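Local structure of Mll3558 protein (3RD6) at residues R35-G40 against R139-A144; F87-A92 against K132-G137; T104-P109 against R115-E120. The protein is of unknown function but belongs to the AHA1 family, with a Bet v 1-like fold that in many relatives encloses a hydrophobic ligand pocket. All coordinates share one frame; numbering follows the deposited sequence.

In the fold
From the N terminus the chain runs through strand 5-16 and helix 20-28 to 35-40, the first half of interaction 1, which starts on the last turn of helix 30-36. It then adds the other strands of the sheet, passing 87-92 of interaction 2 on strand 84-93. Interaction 3 closes the tightest loop, the hairpin that pairs 104-109 with 115-120. Helix 131-148 then returns over the sheet: 132-137 closes interaction 2 around that hairpin, and 139-144 closes interaction 1 around both. The three loops are therefore nested. Interactions 1 and 2 use successive parts of one helix, while Leu-142 packs on Leu-116 and Tyr-89 OH probably hydrogen-bonds to Glu-120, linking each of them to the hairpin.

Interaction 1 (R35-G40 against R139-A144); sequences RWRVDG and RGLLEA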
ATOM      1  N   ARG A  35      -0.847  -0.671 -23.338  1.00 55.79           N
ATOM      2  CA  ARG A  35      -0.233  -1.482 -24.377  1.00 60.98           C
ATOM      3  C   ARG A  35       0.843  -2.442 -23.883  1.00 64.51           C
ATOM      4  O   ARG A  35       1.059  -3.490 -24.490  1.00 71.26           O
ATOM      5  CB  ARG A  35       0.297  -0.584 -25.498  1.00 60.53           C
ATOM      6  CG  ARG A  35      -0.799   0.286 -26.126  1.00 51.51           C
ATOM      7  CD  ARG A  35      -0.356   0.929 -27.437  1.00 43.91           C
ATOM      8  NE  ARG A  35       0.757   1.860 -27.258  1.00 45.57           N
ATOM      9  CZ  ARG A  35       0.628   3.174 -27.089  1.00 43.79           C
ATOM     10  NH1 ARG A  35      -0.571   3.737 -27.078  1.00 55.23           N
ATOM     11  NH2 ARG A  35       1.703   3.933 -26.933  1.00 44.47           N
ATOM     12  N   TRP A  36       1.520  -2.114 -22.785  1.00 64.11           N
ATOM     13  CA  TRP A  36       2.535  -3.030 -22.264  1.00 61.67           C
ATOM     14  C   TRP A  36       2.092  -3.845 -21.043  1.00 57.63           C
ATOM     15  O   TRP A  36       2.586  -4.946 -20.835  1.00 63.11           O
ATOM     16  CB  TRP A  36       3.861  -2.306 -21.957  1.00 61.05           C
ATOM     17  CG  TRP A  36       3.789  -1.090 -21.072  1.00 62.33           C
ATOM     18  CD1 TRP A  36       3.368   0.159 -21.431  1.00 58.41           C
ATOM     19  CD2 TRP A  36       4.233  -0.986 -19.712  1.00 59.14           C
ATOM     20  NE1 TRP A  36       3.530   1.036 -20.379  1.00 61.52           N
ATOM     21  CE2 TRP A  36       4.051   0.358 -19.311  1.00 56.65           C
ATOM     22  CE3 TRP A  36       4.759  -1.899 -18.789  1.00 57.99           C
ATOM     23  CZ2 TRP A  36       4.391   0.812 -18.031  1.00 52.12           C
ATOM     24  CZ3 TRP A  36       5.098  -1.447 -17.512  1.00 52.13           C
ATOM     25  CH2 TRP A  36       4.905  -0.106 -17.146  1.00 45.46           C
ATOM     26  N   ARG A  37       1.149  -3.322 -20.259  1.00 55.25           N
ATOM     27  CA  ARG A  37       0.652  -4.033 -19.083  1.00 52.36           C
ATOM     28  C   ARG A  37      -0.718  -4.678 -19.330  1.00 55.09           C
ATOM     29  O   ARG A  37      -0.978  -5.799 -18.882  1.00 62.15           O
ATOM     30  CB  ARG A  37       0.520  -3.081 -17.904  1.00 55.82           C
ATOM     31  CG  ARG A  37       1.799  -2.433 -17.445  1.00 57.23           C
ATOM     32  CD  ARG A  37       1.437  -1.266 -16.558  1.00 38.88           C
ATOM     33  NE  ARG A  37       0.242  -1.598 -15.786  1.00 52.50           N
ATOM     34  CZ  ARG A  37      -0.440  -0.726 -15.061  1.00 40.34           C
ATOM     35  NH1 ARG A  37      -0.045   0.541 -15.009  1.00 36.89           N
ATOM     36  NH2 ARG A  37      -1.505  -1.125 -14.388  1.00 47.00           N
ATOM     37  N   VAL A  38      -1.586  -3.943 -20.020  1.00 55.07           N
ATOM     38  CA  VAL A  38      -2.927  -4.398 -20.355  1.00 61.12           C
ATOM     39  C   VAL A  38      -3.086  -4.365 -21.881  1.00 63.72           C
ATOM     40  O   VAL A  38      -2.248  -3.795 -22.576  1.00 63.62           O
ATOM     41  CB  VAL A  38      -4.015  -3.478 -19.711  1.00 61.97           C
ATOM     42  CG1 VAL A  38      -5.424  -3.937 -20.083  1.00 63.28           C
ATOM     43  CG2 VAL A  38      -3.860  -3.469 -18.207  1.00 63.19           C
ATOM     44  N   ASP A  39      -4.139  -4.997 -22.398  1.00 62.52           N
ATOM     45  CA  ASP A  39      -4.399  -5.007 -23.831  1.00 66.41           C
ATOM     46  C   ASP A  39      -5.434  -3.926 -24.170  1.00 71.12           C
ATOM     47  O   ASP A  39      -5.146  -2.731 -24.131  1.00 66.49           O
ATOM     48  CB  ASP A  39      -4.932  -6.373 -24.286  1.00 68.14           C
ATOM     49  CG  ASP A  39      -3.906  -7.484 -24.161  1.00 72.41           C
ATOM     50  OD1 ASP A  39      -3.629  -7.923 -23.028  1.00 63.81           O
ATOM     51  OD2 ASP A  39      -3.380  -7.910 -25.207  1.00 77.81           O
ATOM     52  N   GLY A  40      -6.646  -4.355 -24.494  1.00 79.79           N
ATOM     53  CA  GLY A  40      -7.690  -3.411 -24.829  1.00 89.68           C
ATOM     54  C   GLY A  40      -7.816  -3.123 -26.311  1.00 92.04           C
ATOM     55  O   GLY A  40      -7.667  -1.979 -26.742  1.00 92.26           O
ATOM     56  N   ARG A 139       8.632  -8.926 -13.910  1.00 43.56           N
ATOM     57  CA  ARG A 139       9.902  -8.955 -14.613  1.00 48.05           C
ATOM     58  C   ARG A 139       9.596  -9.086 -16.105  1.00 49.04           C
ATOM     59  O   ARG A 139      10.380  -8.659 -16.948  1.00 46.17           O
ATOM     60  CB  ARG A 139      10.745 -10.132 -14.116  1.00 60.18           C
ATOM     61  CG  ARG A 139      12.222 -10.033 -14.431  1.00 59.12           C
ATOM     62  CD  ARG A 139      12.991 -11.126 -13.721  1.00 67.40           C
ATOM     63  NE  ARG A 139      13.415 -10.750 -12.371  1.00 66.07           N
ATOM     64  CZ  ARG A 139      14.344  -9.832 -12.101  1.00 68.73           C
ATOM     65  NH1 ARG A 139      14.942  -9.187 -13.093  1.00 63.00           N
ATOM     66  NH2 ARG A 139      14.703  -9.578 -10.844  1.00 61.53           N
ATOM     67  N   GLY A 140       8.440  -9.666 -16.414  1.00 56.57           N
ATOM     68  CA  GLY A 140       8.028  -9.829 -17.792  1.00 55.95           C
ATOM     69  C   GLY A 140       7.412  -8.561 -18.343  1.00 57.24           C
ATOM     70  O   GLY A 140       7.676  -8.165 -19.481  1.00 55.70           O
ATOM     71  N   LEU A 141       6.585  -7.919 -17.528  1.00 55.57           N
ATOM     72  CA  LEU A 141       5.936  -6.682 -17.916  1.00 53.24           C
ATOM     73  C   LEU A 141       6.967  -5.577 -18.147  1.00 48.68           C
ATOM     74  O   LEU A 141       6.797  -4.733 -19.012  1.00 50.69           O
ATOM     75  CB  LEU A 141       4.922  -6.264 -16.839  1.00 49.62           C
ATOM     76  CG  LEU A 141       3.655  -7.124 -16.791  1.00 51.74           C
ATOM     77  CD1 LEU A 141       2.998  -6.997 -15.435  1.00 48.80           C
ATOM     78  CD2 LEU A 141       2.693  -6.710 -17.900  1.00 45.80           C
ATOM     79  N   LEU A 142       8.038  -5.590 -17.362  1.00 52.29           N
ATOM     80  CA  LEU A 142       9.092  -4.590 -17.497  1.00 59.90           C
ATOM     81  C   LEU A 142       9.887  -4.875 -18.758  1.00 64.89           C
ATOM     82  O   LEU A 142      10.352  -3.953 -19.434  1.00 60.12           O
ATOM     83  CB  LEU A 142      10.041  -4.607 -16.293  1.00 53.28           C
ATOM     84  CG  LEU A 142       9.545  -3.993 -14.986  1.00 56.16           C
ATOM     85  CD1 LEU A 142      10.611  -4.205 -13.928  1.00 44.34           C
ATOM     86  CD2 LEU A 142       9.241  -2.504 -15.176  1.00 40.78           C
ATOM     87  N   GLU A 143      10.046  -6.158 -19.065  1.00 67.24           N
ATOM     88  CA  GLU A 143      10.757  -6.572 -20.266  1.00 64.44           C
ATOM     89  C   GLU A 143       9.875  -6.109 -21.436  1.00 56.44           C
ATOM     90  O   GLU A 143      10.377  -5.563 -22.422  1.00 59.29           O
ATOM     91  CB  GLU A 143      10.932  -8.098 -20.273  1.00 68.23           C
ATOM     92  CG  GLU A 143      12.177  -8.603 -21.001  1.00 77.58           C
ATOM     93  CD  GLU A 143      11.930  -8.910 -22.466  1.00 88.08           C
ATOM     94  OE1 GLU A 143      12.879  -9.343 -23.149  1.00 83.22           O
ATOM     95  OE2 GLU A 143      10.787  -8.727 -22.934  1.00 94.54           O
ATOM     96  N   ALA A 144       8.561  -6.302 -21.299  1.00 50.48           N
ATOM     97  CA  ALA A 144       7.596  -5.888 -22.315  1.00 48.27           C
ATOM     98  C   ALA A 144       7.643  -4.375 -22.502  1.00 50.14           C
ATOM     99  O   ALA A 144       7.552  -3.886 -23.625  1.00 60.49           O
ATOM    100  CB  ALA A 144       6.203  -6.313 -21.911  1.00 39.18           C
TER
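Trp-36 and Arg-37 pack against Leu-141 and Ala-144 of the long C-terminal helix, a van der Waals contact between the end of helix 30-36 and helix 131-148. It belongs to the helix-grip architecture of the Bet v 1-like fold, in which a curved antiparallel sheet wraps a long C-terminal helix and short helices lie near one end of it. The two backbones come close here: the CA atoms of Trp-36 and Ala-144 are 5.8 Å apart. Alanine suits this position because its lone methyl, directed at the other segment, lets the helix approach the chain. Leucine suits the position one turn earlier, where a longer arm is needed. With CG anti to its carbonyl carbon (chi1 -72°), Leu-141 extends one methyl across the gap, so a branch rather than the whole side chain makes the contact.

Trp-36 has its CG between the backbone N and the carbonyl carbon (chi1 53°), and its six-membered ring meets the helix edge-on. CE3 lies 3.5 Å from Leu-141 O, which sits near the ring plane. One face of the indole is covered by its own neighbour, with Arg-37 CG 3.3 Å above the plane and offset toward the rim. Trp-36 NE1 is hydrogen-bonded to Ala-26 O, and Phe-27 meets the indole edge-to-face; both partners belong to helix 20-28, and they limit the rotation of the indole. Arg-37 meets Leu-141 mainly through CA and CB, while its guanidinium forms a salt bridge with Glu-58. On another side of the helix, Leu-142 packs on Leu-116 and Tyr-118 of the sheet. Leu-141 CD2 rests 3.4 Å from Trp-36 O and 3.6 Å from Arg-37 CA.

Interaction 2 (F87-A92 against K132-G137); sequences FSYRMA and KGREEG
Arg-134 reaches down from helix 131-148 to the ends of Tyr-89 and Met-91, two side chains that rise from the same face of strand 84-93, and so spans the space between the C-terminal helix and the curved sheet of the helix-grip fold. The gap is wide, with 10.7 Å between the CA atoms of Met-91 and Arg-134, and it takes long side chains from both sides to cross it. Arg-134 leaves the helix with CG anti to the backbone N (chi1 -160°), runs straight through chi2, and bends at chi3 (-60°), which turns the guanidinium away from the line of the chain. At that bend CD lies near Tyr-89 OH, at the edge of the phenol and near its plane. The ring and guanidinium planes stand almost perpendicular, so the two groups do not stack. In Met-91 chi1 and chi2, both near 180°, carry SD out to the guanidinium, and chi3 (-79°) swings CE. Arg-134 NH1 gives Met-91 SD a weak, bent hydrogen bond, doubtful in detail because CE lies equally close. The polar partner of Tyr-89 OH is Glu-120 OE1, and Arg-134 also packs on Glu-120. A soft thioether and a phenol give the arginine little electrostatic compensation by themselves; the carboxylate of Glu-120 probably supplies more of it and would tend to stabilise the cation.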
ATOM      1  N   PHE A  87       2.331   3.442  -5.357  1.00 26.26           N
ATOM      2  CA  PHE A  87       0.938   3.072  -5.249  1.00 27.61           C
ATOM      3  C   PHE A  87       0.827   1.748  -4.501  1.00 20.37           C
ATOM      4  O   PHE A  87       1.748   0.942  -4.474  1.00 33.82           O
ATOM      5  CB  PHE A  87       0.271   2.954  -6.637  1.00 27.01           C
ATOM      6  CG  PHE A  87       0.791   1.809  -7.481  1.00 24.33           C
ATOM      7  CD1 PHE A  87       1.850   1.988  -8.344  1.00 23.26           C
ATOM      8  CD2 PHE A  87       0.182   0.552  -7.432  1.00 28.33           C
ATOM      9  CE1 PHE A  87       2.285   0.942  -9.137  1.00 18.20           C
ATOM     10  CE2 PHE A  87       0.618  -0.501  -8.233  1.00 18.24           C
ATOM     11  CZ  PHE A  87       1.664  -0.303  -9.081  1.00 23.44           C
ATOM     12  N   SER A  88      -0.313   1.562  -3.864  1.00 20.75           N
ATOM     13  CA  SER A  88      -0.629   0.353  -3.135  1.00 25.28           C
ATOM     14  C   SER A  88      -1.683  -0.293  -4.023  1.00 22.02           C
ATOM     15  O   SER A  88      -2.236   0.361  -4.910  1.00 25.10           O
ATOM     16  CB  SER A  88      -1.257   0.694  -1.785  1.00 24.18           C
ATOM     17  OG  SER A  88      -2.464   1.424  -1.942  1.00 25.84           O
ATOM     18  N   TYR A  89      -1.959  -1.566  -3.793  1.00 25.36           N
ATOM     19  CA  TYR A  89      -2.968  -2.242  -4.587  1.00 29.60           C
ATOM     20  C   TYR A  89      -3.281  -3.574  -3.982  1.00 33.76           C
ATOM     21  O   TYR A  89      -2.528  -4.083  -3.174  1.00 26.14           O
ATOM     22  CB  TYR A  89      -2.515  -2.410  -6.047  1.00 27.41           C
ATOM     23  CG  TYR A  89      -1.535  -3.524  -6.306  1.00 30.10           C
ATOM     24  CD1 TYR A  89      -1.981  -4.806  -6.611  1.00 32.80           C
ATOM     25  CD2 TYR A  89      -0.162  -3.299  -6.256  1.00 34.85           C
ATOM     26  CE1 TYR A  89      -1.082  -5.835  -6.863  1.00 31.42           C
ATOM     27  CE2 TYR A  89       0.740  -4.324  -6.506  1.00 33.93           C
ATOM     28  CZ  TYR A  89       0.274  -5.590  -6.806  1.00 30.13           C
ATOM     29  OH  TYR A  89       1.138  -6.631  -7.048  1.00 31.42           O
ATOM     30  N   ARG A  90      -4.433  -4.112  -4.344  1.00 31.43           N
ATOM     31  CA  ARG A  90      -4.852  -5.417  -3.864  1.00 30.57           C
ATOM     32  C   ARG A  90      -5.317  -6.192  -5.087  1.00 34.42           C
ATOM     33  O   ARG A  90      -5.883  -5.631  -6.025  1.00 26.85           O
ATOM     34  CB  ARG A  90      -5.982  -5.303  -2.848  1.00 35.60           C
ATOM     35  CG  ARG A  90      -7.242  -4.659  -3.372  1.00 34.04           C
ATOM     36  CD  ARG A  90      -8.307  -4.689  -2.293  1.00 30.26           C
ATOM     37  NE  ARG A  90      -9.497  -3.917  -2.620  1.00 19.94           N
ATOM     38  CZ  ARG A  90      -9.515  -2.616  -2.843  1.00 29.52           C
ATOM     39  NH1 ARG A  90      -8.402  -1.911  -2.782  1.00 33.89           N
ATOM     40  NH2 ARG A  90     -10.657  -2.027  -3.120  1.00 22.72           N
ATOM     41  N   MET A  91      -5.049  -7.485  -5.077  1.00 29.71           N
ATOM     42  CA  MET A  91      -5.412  -8.334  -6.186  1.00 31.43           C
ATOM     43  C   MET A  91      -6.290  -9.465  -5.693  1.00 36.85           C
ATOM     44  O   MET A  91      -6.154  -9.932  -4.552  1.00 33.09           O
ATOM     45  CB  MET A  91      -4.144  -8.895  -6.829  1.00 33.55           C
ATOM     46  CG  MET A  91      -4.305  -9.349  -8.255  1.00 33.99           C
ATOM     47  SD  MET A  91      -2.830 -10.111  -8.853  1.00 32.18           S
ATOM     48  CE  MET A  91      -1.867  -8.682  -9.206  1.00 24.00           C
ATOM     49  N   ALA A  92      -7.200  -9.892  -6.560  1.00 37.29           N
ATOM     50  CA  ALA A  92      -8.105 -10.982  -6.252  1.00 37.96           C
ATOM     51  C   ALA A  92      -8.485 -11.700  -7.531  1.00 32.07           C
ATOM     52  O   ALA A  92      -8.483 -11.117  -8.615  1.00 36.35           O
ATOM     53  CB  ALA A  92      -9.350 -10.445  -5.592  1.00 29.45           C
ATOM     54  N   LYS A 132       6.495 -15.297  -5.621  1.00 50.50           N
ATOM     55  CA  LYS A 132       7.334 -15.856  -6.670  1.00 46.68           C
ATOM     56  C   LYS A 132       6.728 -15.600  -8.040  1.00 43.95           C
ATOM     57  O   LYS A 132       7.385 -15.008  -8.917  1.00 32.62           O
ATOM     58  CB  LYS A 132       7.509 -17.356  -6.433  1.00 53.22           C
ATOM     59  CG  LYS A 132       8.166 -17.704  -5.087  1.00 63.36           C
ATOM     60  CD  LYS A 132       7.462 -17.032  -3.903  1.00 65.36           C
ATOM     61  CE  LYS A 132       8.053 -17.435  -2.555  1.00 61.80           C
ATOM     62  NZ  LYS A 132       9.528 -17.251  -2.486  1.00 55.28           N
ATOM     63  N   GLY A 133       5.476 -16.037  -8.209  1.00 32.49           N
ATOM     64  CA  GLY A 133       4.769 -15.842  -9.465  1.00 37.73           C
ATOM     65  C   GLY A 133       4.552 -14.382  -9.847  1.00 41.40           C
ATOM     66  O   GLY A 133       4.539 -14.038 -11.035  1.00 44.67           O
ATOM     67  N   ARG A 134       4.390 -13.517  -8.845  1.00 38.05           N
ATOM     68  CA  ARG A 134       4.170 -12.103  -9.093  0.50 26.76           C
ATOM     69  C   ARG A 134       5.454 -11.409  -9.535  1.00 29.63           C
ATOM     70  O   ARG A 134       5.410 -10.542 -10.410  1.00 40.98           O
ATOM     71  CB  ARG A 134       3.600 -11.404  -7.855  0.50 30.98           C
ATOM     72  CG  ARG A 134       2.903 -10.091  -8.188  0.50 25.07           C
ATOM     73  CD  ARG A 134       2.431  -9.339  -6.948  0.50 38.87           C
ATOM     74  NE  ARG A 134       1.474 -10.087  -6.136  0.50 35.41           N
ATOM     75  CZ  ARG A 134       0.326 -10.579  -6.583  0.50 36.61           C
ATOM     76  NH1 ARG A 134      -0.017 -10.409  -7.845  0.50 31.98           N
ATOM     77  NH2 ARG A 134      -0.479 -11.241  -5.767  0.50 19.34           N
ATOM     78  N   GLU A 135       6.600 -11.771  -8.964  1.00 41.61           N
ATOM     79  CA  GLU A 135       7.833 -11.126  -9.408  1.00 49.37           C
ATOM     80  C   GLU A 135       8.127 -11.576 -10.838  1.00 54.00           C
ATOM     81  O   GLU A 135       8.626 -10.796 -11.649  1.00 57.80           O
ATOM     82  CB  GLU A 135       9.027 -11.496  -8.535  1.00 49.89           C
ATOM     83  CG  GLU A 135      10.262 -10.673  -8.907  1.00 49.02           C
ATOM     84  CD  GLU A 135      11.564 -11.264  -8.395  1.00 56.25           C
ATOM     85  OE1 GLU A 135      11.600 -11.773  -7.243  1.00 51.95           O
ATOM     86  OE2 GLU A 135      12.561 -11.202  -9.156  1.00 44.38           O
ATOM     87  N   GLU A 136       7.812 -12.838 -11.133  1.00 51.75           N
ATOM     88  CA  GLU A 136       8.039 -13.404 -12.453  1.00 59.01           C
ATOM     89  C   GLU A 136       7.312 -12.581 -13.507  1.00 54.87           C
ATOM     90  O   GLU A 136       7.889 -12.222 -14.533  1.00 57.88           O
ATOM     91  CB  GLU A 136       7.542 -14.848 -12.481  1.00 67.82           C
ATOM     92  CG  GLU A 136       8.055 -15.676 -13.658  1.00 72.21           C
ATOM     93  CD  GLU A 136       7.654 -17.141 -13.559  1.00 81.11           C
ATOM     94  OE1 GLU A 136       7.963 -17.783 -12.531  1.00 77.18           O
ATOM     95  OE2 GLU A 136       7.035 -17.649 -14.517  1.00 76.83           O
ATOM     96  N   GLY A 137       6.044 -12.278 -13.242  1.00 56.12           N
ATOM     97  CA  GLY A 137       5.251 -11.505 -14.180  1.00 53.09           C
ATOM     98  C   GLY A 137       5.718 -10.072 -14.352  1.00 49.27           C
ATOM     99  O   GLY A 137       5.804  -9.573 -15.480  1.00 51.79           O
TER

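Interaction 3 (T104-P109 against R115-E120); sequences TVELTP and RLTYTE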
ATOM      1  N   THR A 104       6.593   0.728  -5.528  1.00 29.49           N
ATOM      2  CA  THR A 104       7.404   1.926  -5.632  1.00 25.65           C
ATOM      3  C   THR A 104       8.191   1.759  -6.920  1.00 31.96           C
ATOM      4  O   THR A 104       8.803   0.727  -7.164  1.00 33.38           O
ATOM      5  CB  THR A 104       8.391   2.059  -4.439  1.00 26.95           C
ATOM      6  OG1 THR A 104       7.661   1.997  -3.209  1.00 34.67           O
ATOM      7  CG2 THR A 104       9.149   3.369  -4.505  1.00 16.41           C
ATOM      8  N   VAL A 105       8.127   2.772  -7.768  1.00 23.12           N
ATOM      9  CA  VAL A 105       8.858   2.784  -9.030  1.00 21.84           C
ATOM     10  C   VAL A 105       9.776   4.004  -9.001  1.00 36.30           C
ATOM     11  O   VAL A 105       9.313   5.144  -8.903  1.00 33.79           O
ATOM     12  CB  VAL A 105       7.910   2.926 -10.224  1.00 31.07           C
ATOM     13  CG1 VAL A 105       8.706   2.903 -11.534  1.00 24.27           C
ATOM     14  CG2 VAL A 105       6.871   1.847 -10.171  1.00 16.13           C
ATOM     15  N   GLU A 106      11.078   3.762  -9.071  1.00 35.61           N
ATOM     16  CA  GLU A 106      12.044   4.848  -9.069  1.00 44.36           C
ATOM     17  C   GLU A 106      12.723   4.929 -10.434  1.00 44.34           C
ATOM     18  O   GLU A 106      13.024   3.899 -11.051  1.00 32.16           O
ATOM     19  CB  GLU A 106      13.089   4.616  -7.983  1.00 45.34           C
ATOM     20  CG  GLU A 106      12.494   4.261  -6.638  1.00 37.18           C
ATOM     21  CD  GLU A 106      13.524   4.279  -5.533  1.00 44.69           C
ATOM     22  OE1 GLU A 106      14.285   5.266  -5.471  1.00 48.33           O
ATOM     23  OE2 GLU A 106      13.563   3.325  -4.723  1.00 50.73           O
ATOM     24  N   LEU A 107      12.939   6.153 -10.903  1.00 48.20           N
ATOM     25  CA  LEU A 107      13.588   6.385 -12.181  1.00 42.63           C
ATOM     26  C   LEU A 107      14.685   7.418 -11.984  1.00 50.24           C
ATOM     27  O   LEU A 107      14.411   8.622 -11.926  1.00 52.63           O
ATOM     28  CB  LEU A 107      12.583   6.900 -13.204  1.00 38.52           C
ATOM     29  CG  LEU A 107      11.387   5.981 -13.410  1.00 39.84           C
ATOM     30  CD1 LEU A 107      10.416   6.627 -14.374  1.00 42.63           C
ATOM     31  CD2 LEU A 107      11.869   4.634 -13.926  1.00 36.52           C
ATOM     32  N   THR A 108      15.923   6.945 -11.865  1.00 46.96           N
ATOM     33  CA  THR A 108      17.064   7.826 -11.682  1.00 54.66           C
ATOM     34  C   THR A 108      17.837   7.970 -12.979  1.00 62.11           C
ATOM     35  O   THR A 108      17.978   7.010 -13.736  1.00 56.25           O
ATOM     36  CB  THR A 108      17.999   7.297 -10.591  1.00 47.16           C
ATOM     37  OG1 THR A 108      18.141   5.878 -10.719  1.00 51.74           O
ATOM     38  CG2 THR A 108      17.431   7.615  -9.209  1.00 60.31           C
ATOM     39  N   PRO A 109      18.332   9.185 -13.268  1.00 67.72           N
ATOM     40  CA  PRO A 109      19.086   9.375 -14.512  1.00 70.94           C
ATOM     41  C   PRO A 109      20.299   8.445 -14.556  1.00 71.94           C
ATOM     42  O   PRO A 109      20.979   8.251 -13.542  1.00 72.85           O
ATOM     43  CB  PRO A 109      19.489  10.853 -14.452  1.00 70.89           C
ATOM     44  CG  PRO A 109      18.399  11.479 -13.625  1.00 61.05           C
ATOM     45  CD  PRO A 109      18.185  10.458 -12.538  1.00 65.41           C
ATOM     46  N   ARG A 115      17.493   4.581 -15.180  1.00 62.28           N
ATOM     47  CA  ARG A 115      17.620   3.498 -14.210  1.00 58.53           C
ATOM     48  C   ARG A 115      16.271   3.280 -13.534  1.00 56.24           C
ATOM     49  O   ARG A 115      15.751   4.176 -12.861  1.00 51.28           O
ATOM     50  CB  ARG A 115      18.677   3.845 -13.159  1.00 59.63           C
ATOM     51  CG  ARG A 115      19.024   2.702 -12.212  1.00 61.49           C
ATOM     52  CD  ARG A 115      19.693   1.559 -12.942  1.00 64.40           C
ATOM     53  NE  ARG A 115      19.944   0.420 -12.064  1.00 73.03           N
ATOM     54  CZ  ARG A 115      20.636   0.474 -10.929  1.00 80.01           C
ATOM     55  NH1 ARG A 115      21.156   1.621 -10.513  1.00 84.48           N
ATOM     56  NH2 ARG A 115      20.806  -0.625 -10.205  1.00 76.80           N
ATOM     57  N   LEU A 116      15.705   2.089 -13.715  1.00 57.28           N
ATOM     58  CA  LEU A 116      14.405   1.788 -13.126  1.00 55.69           C
ATOM     59  C   LEU A 116      14.462   0.693 -12.096  1.00 54.42           C
ATOM     60  O   LEU A 116      14.698  -0.465 -12.418  1.00 60.35           O
ATOM     61  CB  LEU A 116      13.392   1.401 -14.209  1.00 52.58           C
ATOM     62  CG  LEU A 116      11.999   0.940 -13.759  1.00 49.92           C
ATOM     63  CD1 LEU A 116      10.972   1.335 -14.794  1.00 52.37           C
ATOM     64  CD2 LEU A 116      11.983  -0.559 -13.552  1.00 52.18           C
ATOM     65  N   THR A 117      14.255   1.077 -10.845  1.00 50.15           N
ATOM     66  CA  THR A 117      14.232   0.120  -9.755  1.00 45.58           C
ATOM     67  C   THR A 117      12.773   0.024  -9.312  1.00 47.99           C
ATOM     68  O   THR A 117      12.189   0.990  -8.810  1.00 54.01           O
ATOM     69  CB  THR A 117      15.166   0.551  -8.592  1.00 49.14           C
ATOM     70  OG1 THR A 117      14.953  -0.306  -7.466  1.00 42.54           O
ATOM     71  CG2 THR A 117      14.918   1.987  -8.200  1.00 62.19           C
ATOM     72  N   TYR A 118      12.193  -1.149  -9.549  1.00 45.54           N
ATOM     73  CA  TYR A 118      10.802  -1.442  -9.231  1.00 40.07           C
ATOM     74  C   TYR A 118      10.768  -2.307  -7.963  1.00 38.59           C
ATOM     75  O   TYR A 118      11.185  -3.451  -7.981  1.00 44.35           O
ATOM     76  CB  TYR A 118      10.189  -2.179 -10.428  1.00 39.79           C
ATOM     77  CG  TYR A 118       8.686  -2.365 -10.437  1.00 33.56           C
ATOM     78  CD1 TYR A 118       7.873  -1.598 -11.280  1.00 38.34           C
ATOM     79  CD2 TYR A 118       8.082  -3.358  -9.665  1.00 26.72           C
ATOM     80  CE1 TYR A 118       6.493  -1.817 -11.367  1.00 28.04           C
ATOM     81  CE2 TYR A 118       6.693  -3.589  -9.738  1.00 28.32           C
ATOM     82  CZ  TYR A 118       5.907  -2.809 -10.596  1.00 23.63           C
ATOM     83  OH  TYR A 118       4.549  -3.030 -10.650  1.00 43.45           O
ATOM     84  N   THR A 119      10.277  -1.748  -6.862  1.00 42.83           N
ATOM     85  CA  THR A 119      10.200  -2.465  -5.588  1.00 38.60           C
ATOM     86  C   THR A 119       8.772  -2.782  -5.161  1.00 38.89           C
ATOM     87  O   THR A 119       7.900  -1.912  -5.188  1.00 34.33           O
ATOM     88  CB  THR A 119      10.849  -1.648  -4.452  1.00 37.08           C
ATOM     89  OG1 THR A 119      12.177  -1.274  -4.824  1.00 34.67           O
ATOM     90  CG2 THR A 119      10.891  -2.475  -3.164  1.00 32.86           C
ATOM     91  N   GLU A 120       8.540  -4.023  -4.741  1.00 31.47           N
ATOM     92  CA  GLU A 120       7.203  -4.416  -4.290  1.00 32.76           C
ATOM     93  C   GLU A 120       7.126  -5.090  -2.912  1.00 40.64           C
ATOM     94  O   GLU A 120       7.554  -6.234  -2.736  1.00 43.06           O
ATOM     95  CB  GLU A 120       6.526  -5.308  -5.343  1.00 31.53           C
ATOM     96  CG  GLU A 120       5.170  -4.754  -5.750  1.00 34.89           C
ATOM     97  CD  GLU A 120       4.522  -5.494  -6.901  1.00 37.50           C
ATOM     98  OE1 GLU A 120       4.034  -6.614  -6.683  1.00 39.26           O
ATOM     99  OE2 GLU A 120       4.503  -4.950  -8.030  1.00 37.31           O
TER
HETATM  100  O   HOH W   1      11.466   1.194  -5.984  1.00 34.45           O
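Thr-117 holds OG1 anti to its backbone N (chi1 171°), which leaves CG2 between N and the carbonyl carbon and turns this methyl toward Glu-106. Glu-106, with CG beside its own backbone N (chi1 -48°), lies alongside it, pointing the same way. A water joins the carboxylate to the other strand: it lies within hydrogen-bonding distance of Thr-117 O, Glu-106 OE2 and Thr-119 OG1, with more acceptors around it than it has protons to serve. Beta-branched threonines suit such a strand, offering a methyl for packing and a hydroxyl for polar partners. On the same face, Thr-104 OG1 bonds to His-7 of the second subunit.

The opposite face is mainly apolar. Leu-107 CD2 meets Leu-116 CD1 at 3.5 Å, the two leucines side by side, and Val-105 CG2 lies 3.8 Å from Tyr-118 CD1. Branched and aromatic groups here suit packing against helices 20-28 and 131-148. Tyr-118 OH reaches Glu-120 OE2 at the edge of its ring.

Six backbone bonds join Thr-104 with Thr-119, Glu-106 with Thr-117 and Thr-108 with Arg-115; Glu-106 N to Thr-117 O, for example, measures 3.0 Å. Hydrogen-bonded and non-hydrogen-bonded pairs alternate, as in antiparallel pairing, and because strands 96-110 and 113-125 are consecutive and joined by a short turn they form a beta hairpin, a two-faced part of the curved sheet of the helix-grip fold.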